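PDB 1IG0: thiamine pyrophosphokinase from Saccharomyces cerevisiae, which transfers a pyrophosphate group from ATP to thiamine, making thiamine diphosphate and AMP, and is the only yeast enzyme able to synthesise this cofactor. Local coordinates for residues 14-19 with 264-268; 21-27 with 232-238; 206-210 with 227-231; 249-255 with 284-290; 258-262 with 274-278. All coordinates share one frame. Residue numbers count along the deposited sequence, not the author numbering.

Contact 1 of 5, residues 14-19 with 264-268; sequences IGTDLI and ETRGL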
# COMPACT_ATOMS: atom_id res chain seq x y z
N ILE B 14 15.05 26.80 6.70
CA ILE B 14 16.24 26.00 6.54
C ILE B 14 17.21 26.85 5.77
O ILE B 14 16.86 27.92 5.25
CB ILE B 14 15.97 24.69 5.75
CG1 ILE B 14 15.69 24.98 4.26
CG2 ILE B 14 14.78 23.98 6.36
CD1 ILE B 14 15.42 23.74 3.44
N GLY B 15 18.46 26.43 5.71
CA GLY B 15 19.40 27.26 4.96
C GLY B 15 20.07 26.53 3.78
O GLY B 15 19.61 25.52 3.34
N THR B 16 21.20 27.01 3.30
CA THR B 16 21.99 26.38 2.26
C THR B 16 23.36 26.23 2.93
O THR B 16 24.41 26.14 2.28
CB THR B 16 22.05 27.30 1.03
OG1 THR B 16 22.09 28.67 1.43
CG2 THR B 16 20.87 27.09 0.13
N ASP B 17 23.30 26.32 4.26
CA ASP B 17 24.45 26.22 5.16
C ASP B 17 25.76 25.64 4.62
O ASP B 17 26.78 26.33 4.49
CB ASP B 17 24.04 25.43 6.41
CG ASP B 17 22.92 26.09 7.18
OD1 ASP B 17 23.11 27.26 7.57
OD2 ASP B 17 21.86 25.45 7.40
N LEU B 18 25.73 24.36 4.30
CA LEU B 18 26.90 23.67 3.77
C LEU B 18 26.42 22.67 2.72
O LEU B 18 26.96 22.57 1.62
CB LEU B 18 27.62 22.91 4.88
CG LEU B 18 27.96 23.66 6.17
CD1 LEU B 18 28.41 22.67 7.23
CD2 LEU B 18 29.04 24.70 5.91
N ILE B 19 25.39 21.93 3.12
CA ILE B 19 24.75 20.90 2.32
C ILE B 19 24.78 21.13 0.81
O ILE B 19 25.00 22.25 0.34
CB ILE B 19 23.28 20.74 2.72
CG1 ILE B 19 22.52 22.03 2.40
CG2 ILE B 19 23.18 20.44 4.21
CD1 ILE B 19 21.01 21.91 2.51
N GLU B 264 20.43 13.27 6.10
CA GLU B 264 19.97 14.49 6.75
C GLU B 264 18.69 15.06 6.14
O GLU B 264 18.45 14.93 4.94
CB GLU B 264 21.07 15.56 6.69
CG GLU B 264 20.57 16.98 6.91
CD GLU B 264 21.66 18.02 6.78
OE1 GLU B 264 22.46 17.92 5.82
OE2 GLU B 264 21.72 18.94 7.62
N THR B 265 17.88 15.66 6.99
CA THR B 265 16.65 16.31 6.56
C THR B 265 16.60 17.64 7.28
O THR B 265 17.09 17.77 8.40
CB THR B 265 15.38 15.51 6.94
OG1 THR B 265 15.23 15.48 8.37
CG2 THR B 265 15.48 14.09 6.41
N ARG B 266 16.03 18.64 6.62
CA ARG B 266 15.89 19.97 7.19
C ARG B 266 14.50 20.45 6.78
O ARG B 266 14.19 20.48 5.59
CB ARG B 266 16.95 20.92 6.63
CG ARG B 266 18.38 20.59 7.01
CD ARG B 266 19.35 21.65 6.48
NE ARG B 266 20.72 21.41 6.90
CZ ARG B 266 21.75 22.21 6.60
NH1 ARG B 266 21.55 23.31 5.88
NH2 ARG B 266 22.97 21.92 7.03
N GLY B 267 13.67 20.80 7.75
CA GLY B 267 12.34 21.28 7.41
C GLY B 267 11.21 20.32 7.73
O GLY B 267 10.08 20.54 7.29
N LEU B 268 11.50 19.26 8.46
CA LEU B 268 10.48 18.30 8.85
C LEU B 268 10.26 18.45 10.36
O LEU B 268 11.22 18.71 11.09
CB LEU B 268 10.93 16.86 8.54
CG LEU B 268 11.07 16.44 7.07
CD1 LEU B 268 11.65 15.03 7.01
CD2 LEU B 268 9.71 16.48 6.39

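Contact 2 of 5, residues 21-27 with 232-238; sequences IRNKMNL and KNGTLIE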
# COMPACT_ATOMS: atom_id res chain seq x y z
N ILE B 21 22.55 20.51 -2.70
CA ILE B 21 21.27 20.22 -3.32
C ILE B 21 21.49 19.64 -4.71
O ILE B 21 22.01 20.31 -5.61
CB ILE B 21 20.42 21.50 -3.42
CG1 ILE B 21 20.19 22.06 -2.02
CG2 ILE B 21 19.09 21.20 -4.11
CD1 ILE B 21 19.63 23.46 -1.99
N ARG B 22 21.08 18.40 -4.88
CA ARG B 22 21.25 17.73 -6.14
C ARG B 22 20.02 17.78 -7.05
O ARG B 22 20.11 17.52 -8.24
CB ARG B 22 21.60 16.29 -5.87
CG ARG B 22 21.85 15.55 -7.12
CD ARG B 22 21.76 14.08 -6.83
NE ARG B 22 22.04 13.21 -7.97
CZ ARG B 22 22.05 11.88 -7.94
NH1 ARG B 22 21.80 11.24 -6.81
NH2 ARG B 22 22.28 11.19 -9.05
N ASN B 23 18.88 18.09 -6.45
CA ASN B 23 17.63 18.19 -7.17
C ASN B 23 16.62 19.08 -6.47
O ASN B 23 16.50 19.01 -5.23
CB ASN B 23 17.00 16.81 -7.38
CG ASN B 23 17.82 15.93 -8.28
OD1 ASN B 23 17.98 16.21 -9.47
ND2 ASN B 23 18.36 14.86 -7.72
N LYS B 24 15.93 19.95 -7.23
CA LYS B 24 14.88 20.83 -6.69
C LYS B 24 13.56 20.51 -7.40
O LYS B 24 13.53 20.25 -8.61
CB LYS B 24 15.21 22.31 -6.90
CG LYS B 24 16.24 22.85 -5.93
CD LYS B 24 16.35 24.35 -6.12
CE LYS B 24 17.29 25.01 -5.13
NZ LYS B 24 17.25 26.51 -5.20
N MET B 25 12.48 20.52 -6.64
CA MET B 25 11.17 20.25 -7.21
C MET B 25 10.05 20.90 -6.41
O MET B 25 10.14 21.01 -5.19
CB MET B 25 10.91 18.74 -7.30
CG MET B 25 10.93 18.05 -5.96
SD MET B 25 9.45 17.07 -5.65
CE MET B 25 8.42 18.26 -4.79
N ASN B 26 9.01 21.35 -7.10
CA ASN B 26 7.87 21.98 -6.45
C ASN B 26 6.73 20.97 -6.47
O ASN B 26 6.48 20.34 -7.49
CB ASN B 26 7.47 23.26 -7.19
CG ASN B 26 6.49 24.11 -6.40
OD1 ASN B 26 5.39 23.68 -6.08
ND2 ASN B 26 6.90 25.34 -6.09
N LEU B 27 6.05 20.82 -5.34
CA LEU B 27 4.95 19.86 -5.23
C LEU B 27 3.87 20.04 -6.30
O LEU B 27 3.32 19.06 -6.79
CB LEU B 27 4.31 19.94 -3.84
CG LEU B 27 5.16 19.38 -2.70
CD1 LEU B 27 4.44 19.59 -1.38
CD2 LEU B 27 5.42 17.89 -2.94
N LYS B 232 18.26 10.24 -4.48
CA LYS B 232 19.29 10.23 -3.45
C LYS B 232 20.21 11.45 -3.49
O LYS B 232 20.20 12.21 -4.45
CB LYS B 232 20.15 8.97 -3.62
CG LYS B 232 20.79 8.90 -5.00
CD LYS B 232 21.64 7.67 -5.21
CE LYS B 232 22.23 7.67 -6.61
NZ LYS B 232 23.13 6.52 -6.86
N ASN B 233 20.99 11.60 -2.43
CA ASN B 233 21.98 12.67 -2.32
C ASN B 233 21.52 14.12 -2.20
O ASN B 233 22.29 15.04 -2.47
CB ASN B 233 22.97 12.55 -3.47
CG ASN B 233 23.75 11.24 -3.43
OD1 ASN B 233 24.24 10.77 -4.45
ND2 ASN B 233 23.88 10.66 -2.24
N GLY B 234 20.27 14.34 -1.78
CA GLY B 234 19.81 15.70 -1.60
C GLY B 234 18.77 16.23 -2.57
O GLY B 234 19.09 16.60 -3.70
N THR B 235 17.52 16.29 -2.11
CA THR B 235 16.42 16.79 -2.92
C THR B 235 15.69 17.87 -2.12
O THR B 235 15.32 17.65 -0.97
CB THR B 235 15.41 15.68 -3.27
OG1 THR B 235 16.02 14.75 -4.18
CG2 THR B 235 14.18 16.27 -3.93
N LEU B 236 15.49 19.02 -2.75
CA LEU B 236 14.80 20.12 -2.09
C LEU B 236 13.36 20.20 -2.57
O LEU B 236 13.10 20.45 -3.75
CB LEU B 236 15.50 21.45 -2.38
CG LEU B 236 14.88 22.68 -1.71
CD1 LEU B 236 15.11 22.61 -0.20
CD2 LEU B 236 15.50 23.94 -2.28
N ILE B 237 12.42 19.96 -1.66
CA ILE B 237 11.00 20.02 -1.97
C ILE B 237 10.52 21.45 -1.71
O ILE B 237 10.65 21.96 -0.59
CB ILE B 237 10.20 19.04 -1.10
CG1 ILE B 237 10.68 17.61 -1.35
CG2 ILE B 237 8.71 19.17 -1.41
CD1 ILE B 237 10.08 16.60 -0.41
N GLU B 238 9.98 22.09 -2.73
CA GLU B 238 9.50 23.46 -2.60
C GLU B 238 7.98 23.55 -2.63
O GLU B 238 7.30 22.73 -3.26
CB GLU B 238 10.10 24.33 -3.70
CG GLU B 238 11.61 24.37 -3.69
CD GLU B 238 12.17 25.34 -4.72
OE1 GLU B 238 11.77 26.52 -4.70
OE2 GLU B 238 13.02 24.91 -5.53
O HOH W 1 9.83 26.06 -6.78

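Contact 3 of 5, residues 206-210 with 227-231; sequences LYTLS and IFLIK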
# COMPACT_ATOMS: atom_id res chain seq x y z
N LEU B 206 7.95 3.21 -9.73
CA LEU B 206 8.68 4.42 -9.34
C LEU B 206 10.18 4.16 -9.40
O LEU B 206 10.95 5.00 -9.87
CB LEU B 206 8.28 4.85 -7.92
CG LEU B 206 6.87 5.43 -7.78
CD1 LEU B 206 6.52 5.58 -6.31
CD2 LEU B 206 6.80 6.77 -8.49
N TYR B 207 10.59 2.99 -8.93
CA TYR B 207 12.00 2.61 -8.93
C TYR B 207 12.51 2.22 -10.32
O TYR B 207 13.55 2.71 -10.76
CB TYR B 207 12.26 1.44 -7.97
CG TYR B 207 12.16 1.78 -6.50
CD1 TYR B 207 11.03 1.44 -5.75
CD2 TYR B 207 13.21 2.43 -5.84
CE1 TYR B 207 10.95 1.72 -4.39
CE2 TYR B 207 13.14 2.72 -4.48
CZ TYR B 207 12.01 2.36 -3.76
OH TYR B 207 11.95 2.63 -2.41
N THR B 208 11.78 1.35 -11.01
CA THR B 208 12.21 0.89 -12.33
C THR B 208 12.24 1.98 -13.40
O THR B 208 13.18 2.02 -14.21
CB THR B 208 11.32 -0.28 -12.83
OG1 THR B 208 9.95 0.14 -12.90
CG2 THR B 208 11.45 -1.47 -11.90
N LEU B 209 11.23 2.84 -13.44
CA LEU B 209 11.21 3.91 -14.42
C LEU B 209 12.38 4.86 -14.17
O LEU B 209 13.03 5.33 -15.10
CB LEU B 209 9.90 4.69 -14.35
CG LEU B 209 8.64 3.97 -14.85
CD1 LEU B 209 7.43 4.87 -14.66
CD2 LEU B 209 8.80 3.60 -16.32
N SER B 210 12.64 5.14 -12.89
CA SER B 210 13.72 6.02 -12.50
C SER B 210 15.06 5.47 -12.98
O SER B 210 15.99 6.22 -13.30
CB SER B 210 13.74 6.18 -10.98
OG SER B 210 14.77 7.06 -10.58
N ILE B 227 2.13 10.26 -4.22
CA ILE B 227 3.22 9.34 -3.95
C ILE B 227 4.20 9.41 -5.09
O ILE B 227 3.83 9.22 -6.25
CB ILE B 227 2.68 7.90 -3.81
CG1 ILE B 227 1.56 7.87 -2.76
CG2 ILE B 227 3.80 6.95 -3.41
CD1 ILE B 227 0.79 6.56 -2.70
N PHE B 228 5.46 9.69 -4.77
CA PHE B 228 6.49 9.81 -5.78
C PHE B 228 7.87 9.46 -5.25
O PHE B 228 8.05 9.25 -4.05
CB PHE B 228 6.48 11.24 -6.34
CG PHE B 228 6.62 12.30 -5.29
CD1 PHE B 228 7.86 12.89 -5.05
CD2 PHE B 228 5.53 12.70 -4.53
CE1 PHE B 228 8.00 13.87 -4.07
CE2 PHE B 228 5.66 13.67 -3.55
CZ PHE B 228 6.90 14.26 -3.31
N LEU B 229 8.85 9.41 -6.15
CA LEU B 229 10.20 9.06 -5.75
C LEU B 229 11.10 10.27 -5.50
O LEU B 229 11.04 11.26 -6.22
CB LEU B 229 10.84 8.15 -6.80
CG LEU B 229 12.20 7.54 -6.47
CD1 LEU B 229 12.34 6.19 -7.15
CD2 LEU B 229 13.31 8.49 -6.90
N ILE B 230 11.91 10.15 -4.46
CA ILE B 230 12.86 11.19 -4.07
C ILE B 230 14.26 10.67 -4.40
O ILE B 230 14.71 9.67 -3.84
CB ILE B 230 12.76 11.49 -2.56
CG1 ILE B 230 11.46 12.25 -2.27
CG2 ILE B 230 13.98 12.28 -2.10
CD1 ILE B 230 11.36 13.59 -2.97
N LYS B 231 14.95 11.35 -5.31
CA LYS B 231 16.30 10.95 -5.69
C LYS B 231 17.28 11.12 -4.53
O LYS B 231 17.15 12.03 -3.71
CB LYS B 231 16.78 11.76 -6.89
CG LYS B 231 16.03 11.48 -8.20
CD LYS B 231 16.69 10.41 -9.05
CE LYS B 231 16.20 8.99 -8.75
NZ LYS B 231 16.91 7.96 -9.58

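Contact 4 of 5, residues 249-255 with 284-290; sequences GNCGLLP and VSSSNRF. With VIB (3-(4-amino-2-methyl-pyrimidin-5-ylmethyl)-5-(2-hydroxy-ethyl)-4-methyl-thiazol-3-ium), chain C.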
# COMPACT_ATOMS: atom_id res chain seq x y z
N GLY B 249 -1.02 17.93 4.21
CA GLY B 249 -1.10 17.40 5.56
C GLY B 249 0.25 16.86 6.00
O GLY B 249 1.26 17.57 5.93
N ASN B 250 0.27 15.61 6.43
CA ASN B 250 1.51 14.99 6.87
C ASN B 250 2.27 14.39 5.68
O ASN B 250 1.83 14.51 4.53
CB ASN B 250 1.22 13.89 7.89
CG ASN B 250 0.52 14.41 9.12
OD1 ASN B 250 1.00 15.33 9.78
ND2 ASN B 250 -0.63 13.83 9.45
N CYS B 251 3.40 13.76 5.96
CA CYS B 251 4.21 13.14 4.93
C CYS B 251 5.01 12.00 5.54
O CYS B 251 5.13 11.91 6.76
CB CYS B 251 5.16 14.16 4.30
SG CYS B 251 6.45 14.80 5.40
N GLY B 252 5.56 11.15 4.68
CA GLY B 252 6.34 10.03 5.18
C GLY B 252 7.49 9.66 4.26
O GLY B 252 7.38 9.75 3.04
N LEU B 253 8.60 9.26 4.86
CA LEU B 253 9.78 8.84 4.11
C LEU B 253 9.72 7.32 4.12
O LEU B 253 9.96 6.69 5.14
CB LEU B 253 11.05 9.35 4.79
CG LEU B 253 11.35 10.85 4.64
CD1 LEU B 253 10.21 11.69 5.20
CD2 LEU B 253 12.66 11.18 5.34
N LEU B 254 9.42 6.74 2.96
CA LEU B 254 9.25 5.30 2.85
C LEU B 254 10.29 4.53 2.05
O LEU B 254 10.33 4.62 0.82
CB LEU B 254 7.87 5.03 2.25
CG LEU B 254 6.79 6.02 2.74
CD1 LEU B 254 5.52 5.85 1.93
CD2 LEU B 254 6.52 5.79 4.23
N PRO B 255 11.15 3.76 2.74
CA PRO B 255 12.19 2.97 2.08
C PRO B 255 11.61 1.63 1.63
O PRO B 255 12.07 0.56 2.05
CB PRO B 255 13.24 2.81 3.18
CG PRO B 255 12.39 2.64 4.39
CD PRO B 255 11.33 3.73 4.21
N VAL B 284 10.93 3.72 10.26
CA VAL B 284 10.37 4.47 9.14
C VAL B 284 9.70 5.74 9.66
O VAL B 284 8.88 5.69 10.58
CB VAL B 284 9.31 3.64 8.38
CG1 VAL B 284 8.66 4.48 7.30
CG2 VAL B 284 9.96 2.40 7.78
N SER B 285 10.05 6.87 9.06
CA SER B 285 9.47 8.15 9.47
C SER B 285 8.06 8.29 8.91
O SER B 285 7.87 8.66 7.76
CB SER B 285 10.34 9.30 8.98
OG SER B 285 9.81 10.55 9.41
N SER B 286 7.07 7.97 9.74
CA SER B 286 5.67 8.07 9.33
C SER B 286 5.02 9.16 10.16
O SER B 286 5.48 9.47 11.25
CB SER B 286 4.94 6.74 9.53
OG SER B 286 4.95 6.35 10.89
N SER B 287 3.95 9.75 9.63
CA SER B 287 3.25 10.82 10.33
C SER B 287 4.15 12.02 10.60
O SER B 287 4.03 12.68 11.63
CB SER B 287 2.66 10.31 11.65
OG SER B 287 1.60 9.41 11.42
N ASN B 288 5.07 12.29 9.68
CA ASN B 288 5.95 13.44 9.83
C ASN B 288 5.18 14.57 9.15
O ASN B 288 4.05 14.36 8.69
CB ASN B 288 7.28 13.21 9.11
CG ASN B 288 8.43 13.98 9.75
OD1 ASN B 288 8.27 15.11 10.20
ND2 ASN B 288 9.61 13.36 9.78
N ARG B 289 5.76 15.75 9.08
CA ARG B 289 5.09 16.87 8.43
C ARG B 289 6.09 17.98 8.14
O ARG B 289 7.11 18.10 8.81
CB ARG B 289 3.96 17.41 9.33
CG ARG B 289 4.45 18.31 10.46
CD ARG B 289 3.32 18.71 11.39
NE ARG B 289 2.89 17.59 12.22
CZ ARG B 289 2.78 17.64 13.54
NH1 ARG B 289 3.08 18.76 14.19
NH2 ARG B 289 2.38 16.57 14.21
N PHE B 290 5.79 18.79 7.13
CA PHE B 290 6.66 19.90 6.75
C PHE B 290 6.55 21.03 7.77
O PHE B 290 5.45 21.36 8.22
CB PHE B 290 6.27 20.44 5.38
CG PHE B 290 6.42 19.46 4.25
CD1 PHE B 290 5.45 19.40 3.25
CD2 PHE B 290 7.52 18.62 4.17
CE1 PHE B 290 5.59 18.52 2.18
CE2 PHE B 290 7.67 17.73 3.10
CZ PHE B 290 6.70 17.68 2.10
CM2 VIB C . 11.88 10.38 12.66
N4A VIB C . 8.38 11.00 16.12
CM4 VIB C . 3.50 11.86 14.94
O1 VIB C . 1.71 7.53 14.27
C7 VIB C . 1.13 8.74 14.78
C6 VIB C . 2.03 9.32 15.90
C2 VIB C . 5.75 9.05 14.73
S1 VIB C . 4.52 7.90 15.36
C5 VIB C . 3.48 9.37 15.42
C4 VIB C . 4.14 10.48 14.99
N3 VIB C . 5.36 10.24 14.64
C7A VIB C . 6.29 11.29 14.13
C4A VIB C . 8.73 10.92 14.76
N3A VIB C . 10.08 10.70 14.40
C2A VIB C . 10.44 10.62 13.04
N1A VIB C . 9.46 10.76 12.05
C6A VIB C . 8.11 10.98 12.40
C5A VIB C . 7.74 11.06 13.76
O HOH W 2 3.95 17.43 5.30
O HOH W 3 2.39 14.77 11.90
O HOH W 4 11.99 6.85 7.00

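Contact 5 of 5, residues 258-262 with 274-278; sequences EATLV and NWPTS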
# COMPACT_ATOMS: atom_id res chain seq x y z
N GLU B 258 13.90 -1.43 -0.29
CA GLU B 258 15.30 -1.49 0.12
C GLU B 258 15.63 -0.48 1.21
O GLU B 258 15.26 0.69 1.14
CB GLU B 258 16.21 -1.30 -1.10
CG GLU B 258 16.92 0.04 -1.21
CD GLU B 258 17.83 0.11 -2.44
OE1 GLU B 258 18.46 -0.92 -2.77
OE2 GLU B 258 17.91 1.18 -3.07
N ALA B 259 16.33 -0.96 2.24
CA ALA B 259 16.73 -0.11 3.35
C ALA B 259 17.77 0.89 2.87
O ALA B 259 18.44 0.66 1.87
CB ALA B 259 17.31 -0.95 4.47
N THR B 260 17.90 2.00 3.59
CA THR B 260 18.87 3.02 3.22
C THR B 260 19.23 3.86 4.44
O THR B 260 18.91 3.50 5.57
CB THR B 260 18.33 3.93 2.09
OG1 THR B 260 19.37 4.82 1.66
CG2 THR B 260 17.14 4.74 2.58
N LEU B 261 19.89 4.98 4.19
CA LEU B 261 20.32 5.86 5.26
C LEU B 261 19.83 7.28 4.98
O LEU B 261 20.04 7.81 3.89
CB LEU B 261 21.84 5.86 5.36
CG LEU B 261 22.53 6.76 6.39
CD1 LEU B 261 22.23 6.28 7.80
CD2 LEU B 261 24.03 6.76 6.14
N VAL B 262 19.16 7.88 5.96
CA VAL B 262 18.70 9.25 5.81
C VAL B 262 19.84 10.09 6.35
O VAL B 262 19.95 10.32 7.55
CB VAL B 262 17.42 9.53 6.61
CG1 VAL B 262 16.99 10.97 6.41
CG2 VAL B 262 16.31 8.58 6.17
N ASN B 274 22.14 10.99 9.89
CA ASN B 274 22.79 9.69 10.02
C ASN B 274 21.76 8.74 10.64
O ASN B 274 22.06 8.01 11.59
CB ASN B 274 24.02 9.80 10.92
CG ASN B 274 24.95 10.91 10.50
OD1 ASN B 274 25.37 10.98 9.34
ND2 ASN B 274 25.29 11.79 11.44
N TRP B 275 20.56 8.76 10.07
CA TRP B 275 19.43 7.98 10.55
C TRP B 275 19.09 6.80 9.64
O TRP B 275 18.50 6.98 8.57
CB TRP B 275 18.22 8.92 10.64
CG TRP B 275 17.13 8.50 11.57
CD1 TRP B 275 17.11 8.66 12.92
CD2 TRP B 275 15.88 7.92 11.20
NE1 TRP B 275 15.91 8.22 13.43
CE2 TRP B 275 15.13 7.77 12.39
CE3 TRP B 275 15.30 7.53 9.99
CZ2 TRP B 275 13.84 7.23 12.40
CZ3 TRP B 275 14.01 6.99 10.00
CH2 TRP B 275 13.30 6.85 11.20
N PRO B 276 19.46 5.57 10.04
CA PRO B 276 19.16 4.40 9.22
C PRO B 276 17.65 4.19 9.12
O PRO B 276 16.94 4.35 10.11
CB PRO B 276 19.85 3.26 9.97
CG PRO B 276 20.98 3.94 10.67
CD PRO B 276 20.33 5.20 11.18
N THR B 277 17.16 3.82 7.94
CA THR B 277 15.73 3.59 7.77
C THR B 277 15.46 2.30 7.01
O THR B 277 16.10 2.01 6.00
CB THR B 277 15.06 4.78 7.03
OG1 THR B 277 13.64 4.59 7.00
CG2 THR B 277 15.60 4.90 5.61
N SER B 278 14.51 1.52 7.51
CA SER B 278 14.15 0.24 6.90
C SER B 278 12.78 -0.26 7.31
O SER B 278 12.40 -0.15 8.48
CB SER B 278 15.20 -0.82 7.26
OG SER B 278 14.71 -2.12 6.97

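Contact 1 of 5, residues 14-19 with 264-268
One arginine does most of the work here: Arg266, at the end of strand 260-266, extends its side chain into the curve of loop 14-19. Asp17, Arg266 and Glu264 form a salt-bridge network: Asp17 OD2 lies 2.6 Å from Arg266 NH1, and within the strand Glu264 OE2 makes the second bridge, accepting from Arg266 NE at 2.8 Å and weakly from NH2 at 3.3 Å. Ile19 covers one face of the guanidinium, its CG2 3.2 Å from Arg266 NH2. Nearer the backbone, Ile14 CG2 packs on Arg266 CB at 3.8 Å. Gly267 has positive phi, and a side chain there would crowd Ile14. Ile14 and Ile19 also touch Phe297 of the adjacent strand 295-300. No hydrogen bond joins the two segments, so the loop is held against the end of strand 260-266, in the vitamin B1-binding part of the chain, by one ion pair and apolar contact, both acids sharing a single arginine's charge.

Contact 2 of 5, residues 21-27 with 232-238
Strands 23-26 and 235-238 pair, and nearly every backbone group facing the gap finds a partner. Leu236 N donates to Asn23 O (2.7 Å), Met25 N to Leu236 O (3.0 Å), Glu238 N to Met25 O (2.7 Å) and Leu27 N to Glu238 O (3.1 Å). Gly234 O takes Arg22 N at 2.9 Å and, weakly, Asn23 N at 3.1 Å; Arg22 NH1 reaches Lys232 O at 3.0 Å. This alternation is that of a parallel pair, with axes 4.6 Å apart and 18° from aligned. Strand 23-26 is an outermost strand of the five-stranded mixed sheet, and 235-238 bonds on its other side to 295-300. A water connects Asn26 ND2 (3.1 Å) with Glu238 OE1 (2.9 Å, weak), while Asn26 OD1 accepts from Lys28 N. Thr235 OG1 bonds to Lys231 O. Lys24 NZ stays 4.5 Å from Glu238 OE2, beyond a salt bridge. On the Met25 face Ile237 CG2 meets Met25 CE at 3.5 Å; past the strand it meets Leu27 CG at 3.8 Å.

Contact 3 of 5, residues 206-210 with 227-231
Helix segment 206-210 passes over strand segment 227-230 with axes 9.0 Å apart at closest and 47° between their directions, the nearest CA atoms being those of Leu206 and Leu229 at 6.1 Å. Those two leucines fill the gap. Leu206 CB sits 4.3 Å from Leu229 CB, and Leu206 CD1 extends to Ile227 CG2 at 4.2 Å. Leu229 CD1 tucks in beneath the helix, 3.3 Å from Leu206 O, 4.1 Å from Tyr207 CD2 and 4.1 Å from Ser210 CB. At the strand's end the packing turns polar: Lys231 bends back so that its NZ donates to Ser210 OG at 2.5 Å, and the same ammonium forms a salt bridge with Asp303. This is helix-on-sheet packing in an alpha/beta layered fold. Helix 196-212 also lies on strand 216-221 through Leu206 and Leu209, and on Ile305 of strand 304-310. Across the strand, Phe228 points the other way, to Met25 of strand 23-26, while Tyr207, Thr208 and Ile227 pack against the second subunit.

Contact 4 of 5, residues 249-255 with 284-290
The segment 284-290 bends at Ser287, and strand 248-254 lies along the inside of that bend. Gly252, without a side chain, lets Ser285 O come to 3.3 Å from its CA. On one side of it Cys251 N donates to Asn288 O and Asn288 N to Cys251 O, both at 2.9 Å; on the other Leu253 N reaches Ser285 O at 3.1 Å. Side chains fill the remaining hollows. Leu253 CB packs on Ser285 CB at 4.3 Å. Cys251 SG nestles by the Phe290 ring, 3.9 Å from CE2 and 4.4 Å from the ring centroid, a sulfur-aromatic contact, and lies 4.1 Å from Asn288 CB. At the far end the two methyls of Val284 fit against the end of the strand: CG1 is 4.0 Å from Leu254 CD2, CG2 4.0 Å from Pro255 CD. Where the chains part, waters bridge them, one joining Asn250 OD1, Ser287 O and Arg289 NE; Arg289 also forms a salt bridge with Glu10. Ser287 N bonds to Asp197 of the second subunit, whose Gln122 O also binds the thiamine. Asn288 ND2 donates to Ser285 OG at 2.8 Å, orienting that hydroxyl to donate to the pyrimidine nitrogen N1A of VIB at 2.7 Å; with Ser286 O 3.2 Å from VIB C6A, the bend forms one wall of a thiamine site shared with the second subunit.

Contact 5 of 5, residues 258-262 with 274-278
Val262 presses its CG2 against the edge of the Trp275 ring, 4.1 Å from CE3, and against Thr277 CG2 at 3.8 Å. On the same face Thr260 CG2 meets Thr277 CG2 at 3.4 Å, so Thr260, Val262, Trp275 and Thr277 share one face. The backbones beneath are fully antiparallel in their bonding: Thr260 N to Thr277 O and Thr277 N to Thr260 O, each 3.0 Å, then Val262 N to Trp275 O at 2.8 Å and Trp275 N to Val262 O at 3.0 Å. The regular pairing breaks at Asn274, which with Trp275 faces Val262 in a G1 beta bulge; Asn274 has positive phi (44°), as the first position of this bulge requires. The chain turns a corner there, and strand 275-277 forms the outer edge of the five-stranded sheet in the vitamin B1 binding domain. On the opposite face Leu261 CD1 lies 3.9 Å from Pro276 CG. Past the paired strands, Ala259 CB touches Ser278 CB at 3.5 Å. The threonine hydroxyls bond elsewhere, Thr260 OG1 to Asp302 and Thr277 OG1 to Arg283 O. Trp275 belongs to the thiamine pocket, its side chain about 4 Å from the bound molecule, and it makes a cation-pi contact with Arg283.

Overall arrangement
Contacts 1, 2 and 5 all reach the five-stranded sheet, 1 and 5 at successive parts of strand 260-266 with centres 18 Å apart, 2 at the opposite edge from 5. Contacts 3 and 4 reach the larger sheet; these two and contact 5 touch the second subunit. Side chains from the five-stranded sheet and the loop after strand 260-266 reach the other sheet: Leu268 CD2 lies 3.8 Å from Cys251 SG, and Met25 SD 3.9 Å from Phe228 CE1. Contact 5 is nested within contact 4; Trp275 of contact 5 and Ser285-Asn288 of contact 4 all belong to the thiamine pocket, which the second subunit completes. By contrast, the Ile237 side chain is about 14 Å from a bound thiamine, and Gly267 about 12 Å.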